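Local coordinates for endoglucanase (Thermotoga maritima, PDB 2FVG), which is named an endoglucanase but probably acts as a metal-dependent aminopeptidase with two divalent metal ions per subunit, at residues 67-72 and 76-81; 128-133 and 140-145; 298-303 and 320-325; 264-267 and 272-275; 35-38 and 42-45. All coordinates share one frame; numbering follows the deposited sequence.

Contact 1: residues 67-72 and 76-81; sequences FVVSKI and GKVSFL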
# COMPACT_ATOMS: atom_id res chain seq x y z
N PHE A 67 13.97 -2.30 6.59
CA PHE A 67 14.92 -2.66 7.63
C PHE A 67 15.22 -1.43 8.46
O PHE A 67 14.76 -0.32 8.15
CB PHE A 67 16.23 -3.18 6.98
CG PHE A 67 16.00 -4.20 5.89
CD1 PHE A 67 15.83 -5.55 6.21
CD2 PHE A 67 15.92 -3.81 4.56
CE1 PHE A 67 15.59 -6.49 5.22
CE2 PHE A 67 15.69 -4.74 3.56
CZ PHE A 67 15.52 -6.09 3.89
N VAL A 68 16.01 -1.62 9.52
CA VAL A 68 16.42 -0.53 10.37
C VAL A 68 17.89 -0.78 10.73
O VAL A 68 18.31 -1.93 10.91
CB VAL A 68 15.45 -0.36 11.58
CG1 VAL A 68 15.49 -1.56 12.53
CG2 VAL A 68 15.70 0.96 12.31
N VAL A 69 18.68 0.29 10.77
CA VAL A 69 20.10 0.19 11.08
C VAL A 69 20.22 -0.11 12.56
O VAL A 69 19.85 0.70 13.43
CB VAL A 69 20.87 1.46 10.71
CG1 VAL A 69 22.33 1.30 11.07
CG2 VAL A 69 20.72 1.76 9.21
N SER A 70 20.72 -1.30 12.84
CA SER A 70 20.87 -1.73 14.23
C SER A 70 22.29 -1.50 14.73
O SER A 70 22.50 -1.36 15.93
CB SER A 70 20.42 -3.19 14.41
OG SER A 70 21.12 -4.07 13.55
N LYS A 71 23.26 -1.44 13.82
CA LYS A 71 24.65 -1.24 14.22
C LYS A 71 25.57 -0.78 13.10
O LYS A 71 25.43 -1.20 11.96
CB LYS A 71 25.23 -2.51 14.85
CG LYS A 71 26.68 -2.34 15.31
CD LYS A 71 27.15 -3.47 16.21
CE LYS A 71 28.58 -3.23 16.65
NZ LYS A 71 29.00 -4.28 17.60
N ILE A 72 26.54 0.06 13.45
CA ILE A 72 27.53 0.53 12.51
C ILE A 72 28.85 -0.13 12.89
O ILE A 72 29.37 0.11 13.98
CB ILE A 72 27.63 2.07 12.49
CG1 ILE A 72 26.26 2.66 12.08
CG2 ILE A 72 28.75 2.53 11.55
CD1 ILE A 72 26.13 4.18 12.21
N GLY A 76 32.85 0.14 8.63
CA GLY A 76 31.96 0.98 7.85
C GLY A 76 30.72 0.29 7.34
O GLY A 76 29.81 0.93 6.79
N LYS A 77 30.67 -1.04 7.49
CA LYS A 77 29.49 -1.77 7.09
C LYS A 77 28.46 -1.61 8.18
O LYS A 77 28.81 -1.23 9.30
CB LYS A 77 29.82 -3.24 6.79
CG LYS A 77 30.47 -3.40 5.43
CD LYS A 77 30.75 -4.85 5.07
CE LYS A 77 31.47 -4.95 3.72
NZ LYS A 77 32.73 -4.15 3.67
N VAL A 78 27.18 -1.81 7.84
CA VAL A 78 26.12 -1.72 8.84
C VAL A 78 25.31 -3.00 8.96
O VAL A 78 25.09 -3.69 7.96
CB VAL A 78 25.16 -0.47 8.65
CG1 VAL A 78 25.96 0.82 8.44
CG2 VAL A 78 24.23 -0.67 7.51
N SER A 79 24.91 -3.32 10.19
CA SER A 79 24.04 -4.45 10.49
C SER A 79 22.62 -3.88 10.48
O SER A 79 22.41 -2.68 10.73
CB SER A 79 24.35 -5.04 11.86
OG SER A 79 25.69 -5.52 11.94
N PHE A 80 21.64 -4.73 10.22
CA PHE A 80 20.25 -4.29 10.13
C PHE A 80 19.28 -5.36 10.62
O PHE A 80 19.62 -6.55 10.71
CB PHE A 80 19.95 -3.87 8.69
CG PHE A 80 20.10 -4.98 7.68
CD1 PHE A 80 21.36 -5.32 7.18
CD2 PHE A 80 18.99 -5.68 7.23
CE1 PHE A 80 21.50 -6.35 6.25
CE2 PHE A 80 19.11 -6.71 6.30
CZ PHE A 80 20.37 -7.05 5.81
N LEU A 81 18.08 -4.93 10.99
CA LEU A 81 17.06 -5.84 11.44
C LEU A 81 15.85 -5.55 10.57
O LEU A 81 15.64 -4.39 10.21
CB LEU A 81 16.72 -5.60 12.91
CG LEU A 81 17.84 -5.78 13.95
CD1 LEU A 81 17.40 -5.21 15.29
CD2 LEU A 81 18.27 -7.24 14.07
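A beta hairpin with a classic bulge joins residues 67-72 to 76-81, and its closest side-chain contact pairs Phe67 with Phe80. The two rings form a T-shaped pair, with the CD2-CE2 edge of Phe80 toward the face of Phe67 and the planes 82° apart. Phe67 CD1 and Phe80 CD2 come within 3.3 Å. Phe80 takes the torsion that sets CG between its backbone N and carbonyl carbon (chi1 61°), which swings its edge to Phe67. Flat aromatic rings suit this buried face, where Phe150 adds a further edge-to-face partner for Phe67. A leucine in place of Phe67 would probably leave the edge of Phe80 without a flat face to meet and open a gap beside Phe150. Farther along the same face, Ile72 CG1 and Val78 CG1 run side by side 4.1 Å apart, branched residues well fitted to extended strands.

The main chains are zipped by Val68 N to Leu81 O (2.9 Å) and the returning bond from Leu81 N to Val68 O. Between Val69 and Lys71 the register slips by one. Ser79 O therefore takes two donors: Ser70 N at 3.0 Å and Lys71 N through a weak bond. Regular pairing resumes at Ser79 N to Lys71 O (2.8 Å). At the bulge Ser70 CB packs 3.7 Å from Leu81 CG, while Ser79 OG bonds to Glu73 in the turn. Two residues opposite one, sharing its carbonyl, define the classic bulge of an antiparallel hairpin.

Contact 2: residues 128-133 and 140-145; sequences IDFGFS and KYVSIG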
# COMPACT_ATOMS: atom_id res chain seq x y z
N ILE A 128 25.18 -4.29 5.17
CA ILE A 128 24.92 -3.42 4.02
C ILE A 128 26.23 -2.71 3.80
O ILE A 128 26.87 -2.28 4.75
CB ILE A 128 23.83 -2.35 4.24
CG1 ILE A 128 22.56 -2.97 4.78
CG2 ILE A 128 23.58 -1.57 2.92
CD1 ILE A 128 21.52 -1.96 5.25
N ASP A 129 26.63 -2.64 2.54
CA ASP A 129 27.83 -1.95 2.17
C ASP A 129 27.38 -0.72 1.39
O ASP A 129 26.70 -0.84 0.38
CB ASP A 129 28.71 -2.86 1.31
CG ASP A 129 30.07 -2.24 0.99
OD1 ASP A 129 30.50 -1.30 1.71
OD2 ASP A 129 30.72 -2.70 0.02
N PHE A 130 27.74 0.45 1.91
CA PHE A 130 27.47 1.72 1.26
C PHE A 130 28.77 2.26 0.69
O PHE A 130 28.77 3.28 -0.02
CB PHE A 130 26.92 2.73 2.26
CG PHE A 130 25.57 2.39 2.81
CD1 PHE A 130 24.42 2.60 2.06
CD2 PHE A 130 25.44 1.90 4.10
CE1 PHE A 130 23.17 2.30 2.58
CE2 PHE A 130 24.21 1.60 4.62
CZ PHE A 130 23.07 1.80 3.86
N GLY A 131 29.88 1.61 1.01
CA GLY A 131 31.19 2.03 0.53
C GLY A 131 32.16 2.63 1.55
O GLY A 131 33.24 3.09 1.18
N PHE A 132 31.80 2.61 2.83
CA PHE A 132 32.69 3.19 3.86
C PHE A 132 33.84 2.28 4.29
O PHE A 132 33.82 1.07 4.05
CB PHE A 132 31.88 3.66 5.08
CG PHE A 132 30.72 4.54 4.72
CD1 PHE A 132 30.94 5.85 4.29
CD2 PHE A 132 29.43 4.07 4.80
CE1 PHE A 132 29.87 6.67 3.95
CE2 PHE A 132 28.34 4.88 4.47
CZ PHE A 132 28.57 6.20 4.03
N SER A 133 34.85 2.86 4.94
CA SER A 133 36.00 2.11 5.40
C SER A 133 36.09 2.14 6.93
O SER A 133 36.77 1.31 7.54
CB SER A 133 37.29 2.66 4.77
N LYS A 140 28.85 10.07 9.32
CA LYS A 140 28.55 11.35 8.67
C LYS A 140 27.28 11.24 7.80
O LYS A 140 26.62 12.25 7.53
CB LYS A 140 29.74 11.82 7.83
N TYR A 141 26.92 10.03 7.40
CA TYR A 141 25.74 9.83 6.54
C TYR A 141 24.64 8.99 7.18
O TYR A 141 23.46 9.16 6.87
CB TYR A 141 26.14 9.09 5.24
CG TYR A 141 27.14 9.79 4.35
CD1 TYR A 141 28.51 9.75 4.64
CD2 TYR A 141 26.73 10.46 3.20
CE1 TYR A 141 29.43 10.38 3.81
CE2 TYR A 141 27.65 11.08 2.37
CZ TYR A 141 28.99 11.04 2.67
OH TYR A 141 29.90 11.67 1.85
N VAL A 142 25.05 8.09 8.06
CA VAL A 142 24.18 7.08 8.62
C VAL A 142 24.15 7.00 10.14
O VAL A 142 25.12 7.38 10.79
CB VAL A 142 24.55 5.71 7.96
CG1 VAL A 142 24.57 4.54 8.94
CG2 VAL A 142 23.66 5.44 6.75
N SER A 143 23.03 6.55 10.70
CA SER A 143 22.92 6.39 12.17
C SER A 143 22.02 5.23 12.58
O SER A 143 21.05 4.89 11.86
CB SER A 143 22.40 7.67 12.84
OG SER A 143 23.19 8.80 12.50
N ILE A 144 22.34 4.63 13.74
CA ILE A 144 21.53 3.55 14.34
C ILE A 144 20.11 4.08 14.40
O ILE A 144 19.88 5.20 14.84
CB ILE A 144 21.99 3.16 15.79
CG1 ILE A 144 23.34 2.44 15.79
CG2 ILE A 144 20.94 2.26 16.48
CD1 ILE A 144 24.55 3.33 15.62
N GLY A 145 19.17 3.28 13.91
CA GLY A 145 17.78 3.68 13.93
C GLY A 145 17.23 4.20 12.63
O GLY A 145 16.00 4.35 12.51
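Two loops at the border of the six-stranded antiparallel sheet meet here, one leaving strand 126-129 and the other running from helix 135-139 to strand 147-150, and Phe132 and Tyr141 make the closest contact. The sheet curls round in a barrel-like way, a backbone bond between Ile128 and Val78 joining its first and last strands. Phe132 reaches over with its outer rim: CE1 lies 3.4 Å from Tyr141 CD1, and CZ is close to the same atom. The rings are inclined at 39° with centroids 5.3 Å apart, an oblique meeting that is neither a stack nor a T-shaped pair. Aromatic residues suit the place because they are long enough to bridge backbones that stay well apart.

A second, looser touch lies deeper, where Phe130 CE2 comes to 4.4 Å from Val142 CG2. One face of Phe130 carries Ile128 CG2, from the strand just before it. The compact, branched Val142 also touches Val78 and Val98, and Leu101 is touched by Phe130, Phe132 and Tyr141, so the loops share one apolar patch with the sheet.

An Asx turn bends the chain between Phe130 and Phe132. Asp129 OD1 accepts from Gly131 N at 3.1 Å, met from well above the carboxylate plane. Gly131 has a positive phi of 110°, at which a side chain would press on the preceding carbonyl oxygen.

The second loop is tied to the sheet by a backbone bond of Gly145 with Val69. Between the two segments, however, no hydrogen bond forms, which implies a contact that rests on apolar, largely non-directional packing.

Contact 3: residues 298-303 and 320-325; sequences GVISTP and ENTKKL
Thr322 and Leu325 carry the contact of helix 320-325 with strand 298-303, whose Ile300 and Thr302 face them. Glu320, at the start, looks elsewhere: its OE1 offers the syn lone pair in a 2.9 Å salt bridge to Lys323 NZ, about one turn on. Asn321 packs instead against Pro243 and Pro272. Thr322 then turns to the strand. Its OG1 lies 3.2 Å from Thr302 OG1, close enough for a hydrogen bond, though the hydroxyl of Thr302 may turn to another acceptor; OG1 of Thr322 also bonds to Asp318 O in the preceding turn. A threonine serves both needs: with the hydroxyl occupied, its methyl CG2 meets Ile300 CG2 at 4.1 Å as the two side chains slide past each other. Lys323 points away from the strand, where its NZ meets Glu320. Leu325 comes back to it; with CG anti to the backbone N (chi1 -173°), CD2 reaches to 4.0 Å from Ile300 CD1. The helix runs nearly antiparallel to the strand, at 161°. Ile262 of helix 256-268 touches both Ile300 and Leu325, and the strand is bonded through Ile300 to the parallel strand 215-224, which bears Glu220, a predicted zinc ligand.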
# COMPACT_ATOMS: atom_id res chain seq x y z
N GLY A 298 -15.83 -3.68 3.31
CA GLY A 298 -15.60 -4.42 2.10
C GLY A 298 -14.11 -4.29 1.82
O GLY A 298 -13.44 -3.35 2.30
N VAL A 299 -13.56 -5.26 1.09
CA VAL A 299 -12.15 -5.20 0.68
C VAL A 299 -12.09 -5.40 -0.82
O VAL A 299 -12.71 -6.34 -1.36
CB VAL A 299 -11.27 -6.26 1.39
CG1 VAL A 299 -9.81 -6.11 0.98
CG2 VAL A 299 -11.40 -6.17 2.90
N ILE A 300 -11.38 -4.51 -1.50
CA ILE A 300 -11.16 -4.56 -2.93
C ILE A 300 -9.65 -4.54 -3.19
O ILE A 300 -8.92 -3.70 -2.64
CB ILE A 300 -11.87 -3.39 -3.61
CG1 ILE A 300 -13.38 -3.54 -3.39
CG2 ILE A 300 -11.61 -3.39 -5.10
CD1 ILE A 300 -14.16 -2.30 -3.76
N SER A 301 -9.17 -5.47 -4.00
CA SER A 301 -7.75 -5.55 -4.26
C SER A 301 -7.36 -5.54 -5.73
O SER A 301 -8.02 -6.16 -6.57
CB SER A 301 -7.19 -6.84 -3.65
OG SER A 301 -7.48 -6.93 -2.28
N THR A 302 -6.30 -4.81 -6.02
CA THR A 302 -5.68 -4.84 -7.33
C THR A 302 -4.75 -6.08 -7.31
O THR A 302 -3.94 -6.24 -6.39
CB THR A 302 -4.86 -3.55 -7.59
OG1 THR A 302 -5.74 -2.44 -7.52
CG2 THR A 302 -4.21 -3.57 -9.01
N PRO A 303 -4.88 -6.98 -8.29
CA PRO A 303 -3.97 -8.14 -8.35
C PRO A 303 -2.53 -7.70 -8.66
O PRO A 303 -2.33 -6.73 -9.37
CB PRO A 303 -4.50 -8.96 -9.54
CG PRO A 303 -5.88 -8.45 -9.79
CD PRO A 303 -5.86 -6.99 -9.39
N GLU A 320 -7.15 0.46 -13.38
CA GLU A 320 -8.18 1.38 -13.84
C GLU A 320 -9.57 0.95 -13.42
O GLU A 320 -10.42 1.79 -13.13
CB GLU A 320 -8.15 1.53 -15.37
CG GLU A 320 -7.05 2.43 -15.87
CD GLU A 320 -7.20 3.86 -15.34
OE1 GLU A 320 -8.30 4.43 -15.48
OE2 GLU A 320 -6.20 4.39 -14.78
N ASN A 321 -9.81 -0.35 -13.44
CA ASN A 321 -11.10 -0.89 -13.04
C ASN A 321 -11.33 -0.80 -11.54
O ASN A 321 -12.48 -0.65 -11.10
CB ASN A 321 -11.25 -2.30 -13.55
CG ASN A 321 -11.54 -2.33 -15.01
OD1 ASN A 321 -12.46 -1.65 -15.46
ND2 ASN A 321 -10.78 -3.11 -15.76
N THR A 322 -10.25 -0.92 -10.78
CA THR A 322 -10.30 -0.74 -9.33
C THR A 322 -10.70 0.71 -9.04
O THR A 322 -11.62 0.96 -8.24
CB THR A 322 -8.95 -1.01 -8.69
OG1 THR A 322 -8.50 -2.31 -9.08
CG2 THR A 322 -9.06 -0.97 -7.15
N LYS A 323 -10.02 1.65 -9.69
CA LYS A 323 -10.33 3.07 -9.55
C LYS A 323 -11.78 3.34 -9.97
O LYS A 323 -12.49 4.09 -9.30
CB LYS A 323 -9.36 3.89 -10.40
CG LYS A 323 -9.67 5.39 -10.43
CD LYS A 323 -9.03 6.11 -11.61
CE LYS A 323 -9.84 5.96 -12.90
NZ LYS A 323 -9.26 6.73 -14.05
N LYS A 324 -12.23 2.75 -11.09
CA LYS A 324 -13.62 2.94 -11.54
C LYS A 324 -14.60 2.46 -10.48
O LYS A 324 -15.53 3.15 -10.14
CB LYS A 324 -13.91 2.20 -12.84
CG LYS A 324 -13.48 2.87 -14.14
CD LYS A 324 -14.00 2.03 -15.32
CE LYS A 324 -13.58 2.57 -16.68
NZ LYS A 324 -12.13 2.44 -16.93
N LEU A 325 -14.38 1.25 -9.97
CA LEU A 325 -15.23 0.65 -8.95
C LEU A 325 -15.32 1.47 -7.65
O LEU A 325 -16.40 1.65 -7.12
CB LEU A 325 -14.78 -0.79 -8.64
CG LEU A 325 -15.64 -1.65 -7.72
CD1 LEU A 325 -17.11 -1.70 -8.20
CD2 LEU A 325 -15.05 -3.04 -7.60

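Contact 4: residues 264-267 and 272-275; sequences DTAK and PFQM
Gln274 NE2 is gripped by two carbonyl oxygens, those of His238 and Gly242, so the amide pins the start of strand 274-275 to the loop that precedes strand 244-245. Phe273, just before it in the extended chain, faces the other way, and its ring makes the whole contact with helix 264-267. Ala266 CB approaches the ring obliquely, 3.6 Å from CD1, and is 4.1 Å from Phe273 CE1. Lys267 comes to the edge instead, its CG lying 3.5 Å from Phe273 CE1 close to the ring plane. Its next carbon, CD, sits 4.0 Å from Phe273 CZ, after which a bend at chi3 (59°) turns the chain aside. The aliphatic carbons of this exposed lysine line the rim of the ring, so a long side chain can add carbon surface to the contact although it ends in a charge.

Phe273 holds CG between its own backbone N and carbonyl carbon (chi1 64°), which throws the ring toward the helix. The small alanine suits this point, since its single methyl lets a bulky ring come close to the helix backbone. The setting is a beta-alpha-beta crossover: strand 244-245, helix 256-268 and strand 274-275 follow in order, and the two strands pair in parallel through backbone bonds of Gln274 with Pro243 and Ile245. Phe273 fills the space between layers, touching Ile245 on the strand side and Val263 one turn back on the helix.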
# COMPACT_ATOMS: atom_id res chain seq x y z
N ASP A 264 -22.59 -6.28 -7.43
CA ASP A 264 -23.65 -5.76 -8.30
C ASP A 264 -23.23 -4.44 -8.95
O ASP A 264 -23.46 -4.23 -10.13
CB ASP A 264 -24.95 -5.65 -7.52
CG ASP A 264 -25.53 -7.02 -7.15
OD1 ASP A 264 -24.89 -8.04 -7.47
OD2 ASP A 264 -26.62 -7.07 -6.55
N THR A 265 -22.55 -3.58 -8.19
CA THR A 265 -22.04 -2.30 -8.69
C THR A 265 -21.10 -2.54 -9.86
O THR A 265 -21.15 -1.84 -10.87
CB THR A 265 -21.29 -1.53 -7.58
OG1 THR A 265 -22.19 -1.23 -6.51
CG2 THR A 265 -20.70 -0.24 -8.10
N ALA A 266 -20.23 -3.53 -9.70
CA ALA A 266 -19.30 -3.92 -10.76
C ALA A 266 -20.05 -4.40 -12.00
O ALA A 266 -19.82 -3.89 -13.10
CB ALA A 266 -18.40 -5.01 -10.25
N LYS A 267 -20.97 -5.36 -11.82
CA LYS A 267 -21.73 -5.94 -12.92
C LYS A 267 -22.58 -4.91 -13.65
O LYS A 267 -22.67 -4.96 -14.87
CB LYS A 267 -22.62 -7.10 -12.44
CG LYS A 267 -21.83 -8.35 -12.05
CD LYS A 267 -22.60 -9.35 -11.17
CE LYS A 267 -23.89 -9.88 -11.78
NZ LYS A 267 -24.54 -10.85 -10.85
N PRO A 272 -14.95 -5.32 -14.97
CA PRO A 272 -14.50 -6.69 -14.74
C PRO A 272 -14.03 -6.84 -13.31
O PRO A 272 -13.42 -5.92 -12.75
CB PRO A 272 -13.29 -6.84 -15.68
CG PRO A 272 -13.39 -5.71 -16.65
CD PRO A 272 -14.10 -4.62 -15.96
N PHE A 273 -14.32 -7.99 -12.72
CA PHE A 273 -13.88 -8.23 -11.35
C PHE A 273 -13.66 -9.71 -11.22
O PHE A 273 -14.08 -10.46 -12.10
CB PHE A 273 -14.92 -7.78 -10.32
CG PHE A 273 -16.25 -8.55 -10.39
CD1 PHE A 273 -17.21 -8.23 -11.34
CD2 PHE A 273 -16.52 -9.60 -9.50
CE1 PHE A 273 -18.43 -8.95 -11.41
CE2 PHE A 273 -17.73 -10.30 -9.56
CZ PHE A 273 -18.68 -9.98 -10.52
N GLN A 274 -13.00 -10.12 -10.15
CA GLN A 274 -12.80 -11.55 -9.90
C GLN A 274 -12.97 -11.77 -8.41
O GLN A 274 -13.00 -10.80 -7.66
CB GLN A 274 -11.41 -12.04 -10.35
CG GLN A 274 -10.20 -11.32 -9.70
CD GLN A 274 -8.89 -11.72 -10.34
OE1 GLN A 274 -8.63 -12.90 -10.55
NE2 GLN A 274 -8.04 -10.74 -10.67
N MSE A 275 -13.12 -13.03 -8.01
CA MSE A 275 -13.15 -13.39 -6.61
C MSE A 275 -11.72 -13.40 -6.14
O MSE A 275 -10.81 -13.67 -6.89
CB MSE A 275 -13.73 -14.78 -6.38
CG MSE A 275 -15.15 -14.95 -6.90
SE MSE A 275 -16.40 -13.72 -5.99
CE MSE A 275 -18.08 -14.07 -7.03

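Contact 5: residues 35-38 and 42-45; sequences LYTD and NLIA. With EDO (1,2-ethanediol), chain B; EDO (1,2-ethanediol), chain D.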
# COMPACT_ATOMS: atom_id res chain seq x y z
N LEU A 35 -8.15 18.21 5.33
CA LEU A 35 -7.02 17.30 5.31
C LEU A 35 -6.16 17.50 6.54
O LEU A 35 -5.69 18.61 6.78
CB LEU A 35 -6.17 17.55 4.07
CG LEU A 35 -4.96 16.66 3.86
CD1 LEU A 35 -5.38 15.25 3.53
CD2 LEU A 35 -4.11 17.21 2.76
N TYR A 36 -5.94 16.44 7.31
CA TYR A 36 -5.06 16.55 8.46
C TYR A 36 -4.36 15.25 8.77
O TYR A 36 -4.77 14.19 8.30
CB TYR A 36 -5.84 17.04 9.70
CG TYR A 36 -6.85 16.04 10.22
CD1 TYR A 36 -8.14 15.98 9.70
CD2 TYR A 36 -6.50 15.15 11.24
CE1 TYR A 36 -9.06 15.07 10.18
CE2 TYR A 36 -7.42 14.23 11.73
CZ TYR A 36 -8.70 14.19 11.19
OH TYR A 36 -9.61 13.27 11.67
N THR A 37 -3.29 15.33 9.55
CA THR A 37 -2.56 14.17 10.01
C THR A 37 -3.00 13.92 11.46
O THR A 37 -2.84 14.80 12.32
CB THR A 37 -1.04 14.41 9.95
OG1 THR A 37 -0.63 14.60 8.59
CG2 THR A 37 -0.28 13.24 10.53
N ASP A 38 -3.56 12.75 11.74
CA ASP A 38 -3.97 12.44 13.12
C ASP A 38 -2.73 12.24 13.98
O ASP A 38 -1.62 12.35 13.47
CB ASP A 38 -4.95 11.26 13.20
CG ASP A 38 -4.29 9.91 12.92
OD1 ASP A 38 -3.05 9.84 12.75
OD2 ASP A 38 -5.04 8.91 12.88
N ASN A 42 -1.56 9.02 10.50
CA ASN A 42 -2.47 8.72 9.41
C ASN A 42 -2.85 10.01 8.74
O ASN A 42 -3.09 11.00 9.42
CB ASN A 42 -3.77 8.08 9.91
CG ASN A 42 -3.54 6.75 10.59
OD1 ASN A 42 -2.88 5.86 10.05
ND2 ASN A 42 -4.12 6.59 11.77
N LEU A 43 -2.96 9.98 7.42
CA LEU A 43 -3.37 11.15 6.67
C LEU A 43 -4.84 10.97 6.41
O LEU A 43 -5.23 9.98 5.81
CB LEU A 43 -2.60 11.26 5.36
CG LEU A 43 -2.91 12.48 4.47
CD1 LEU A 43 -2.60 13.78 5.19
CD2 LEU A 43 -2.08 12.36 3.22
N ILE A 44 -5.65 11.94 6.86
CA ILE A 44 -7.09 11.85 6.75
C ILE A 44 -7.61 12.97 5.87
O ILE A 44 -7.46 14.14 6.20
CB ILE A 44 -7.75 11.91 8.15
CG1 ILE A 44 -7.12 10.85 9.06
CG2 ILE A 44 -9.28 11.81 8.07
CD1 ILE A 44 -7.79 10.70 10.38
N ALA A 45 -8.21 12.59 4.75
CA ALA A 45 -8.72 13.55 3.80
C ALA A 45 -10.21 13.40 3.79
O ALA A 45 -10.70 12.27 3.79
CB ALA A 45 -8.15 13.27 2.43
C1 EDO B . -2.55 15.85 16.18
O1 EDO B . -1.40 15.69 15.34
C2 EDO B . -3.71 16.39 15.35
O2 EDO B . -4.94 15.83 15.84
C1 EDO D . -4.83 2.96 11.62
O1 EDO D . -3.40 2.93 11.80
C2 EDO D . -5.26 1.91 10.60
O2 EDO D . -6.65 2.09 10.27
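Tyr36 lays its ring like a lid over Ile44, whose CB bulges into one face at 4.1 Å from the ring centroid, 19° off the normal, a CH-pi contact. Ile44 CD1 reaches on to lie 3.4 Å from the phenol oxygen OH of Tyr36, so Ile44 lies under the ring's outer half and beyond its rim. On the other face of the hairpin, with Leu43 and Ala45, the bump is Leu35. With CG anti to its backbone N (chi1 -179°), it sends CD1 into the hollow between Leu43 CD1 and Ala45 CB, 3.6 Å from each. The single methyl of Ala45 leaves room for it. Helix 18-28 covers this side, with Ile24 on Leu43 and Ile28 on Leu35, while helix 205-211 lies over the tyrosine side.

These segments form a beta hairpin, strands 34-37 and 43-47, at the edge of the large mixed sheet. Ile44 N to Tyr36 O is a 2.8 Å bond, matched by Tyr36 N to Ile44 O. At the turn Asp38 takes over: OD1 accepts from Asn42 N at 2.8 Å and also from Gly41 N, and OD2 offers its syn lone pair to Asn42 ND2 at 2.7 Å. Since carboxylate and amide planes differ by 61°, the side chains cross rather than lie flat together. Replacing Asp38 by an alanine would probably leave Asn42 N and ND2 and Gly41 N without this acceptor and loosen the turn. The other end of that amide, OD1, accepts from Val195 N, and the side chain of Asn42 lies about 6 Å from that of Glu197, the predicted proton acceptor.

Contacts 1 and 2 share the small antiparallel sheet, where Val78 bonds to Ile128 and Val69 to Gly145; contacts 3 and 4 lie together on the opposite side of the chain's centre, touching through Leu325 and Thr265. Contact 5 edges the same large sheet as contacts 3 and 4. Contacts 3 and 5 are buried and near predicted metal or catalytic residues, whereas 1, 2 and 4 are only partly buried and distant from them. The chemistry differs accordingly: hairpin 1 adds a bulge and a ring pair to its backbone bonds, hairpin 5 a CH-pi contact and a carboxylate gripping its turn; contact 3 mixes methyls with a hydroxyl pair, and contacts 2 and 4 meet through carbon, without hydrogen bonds across.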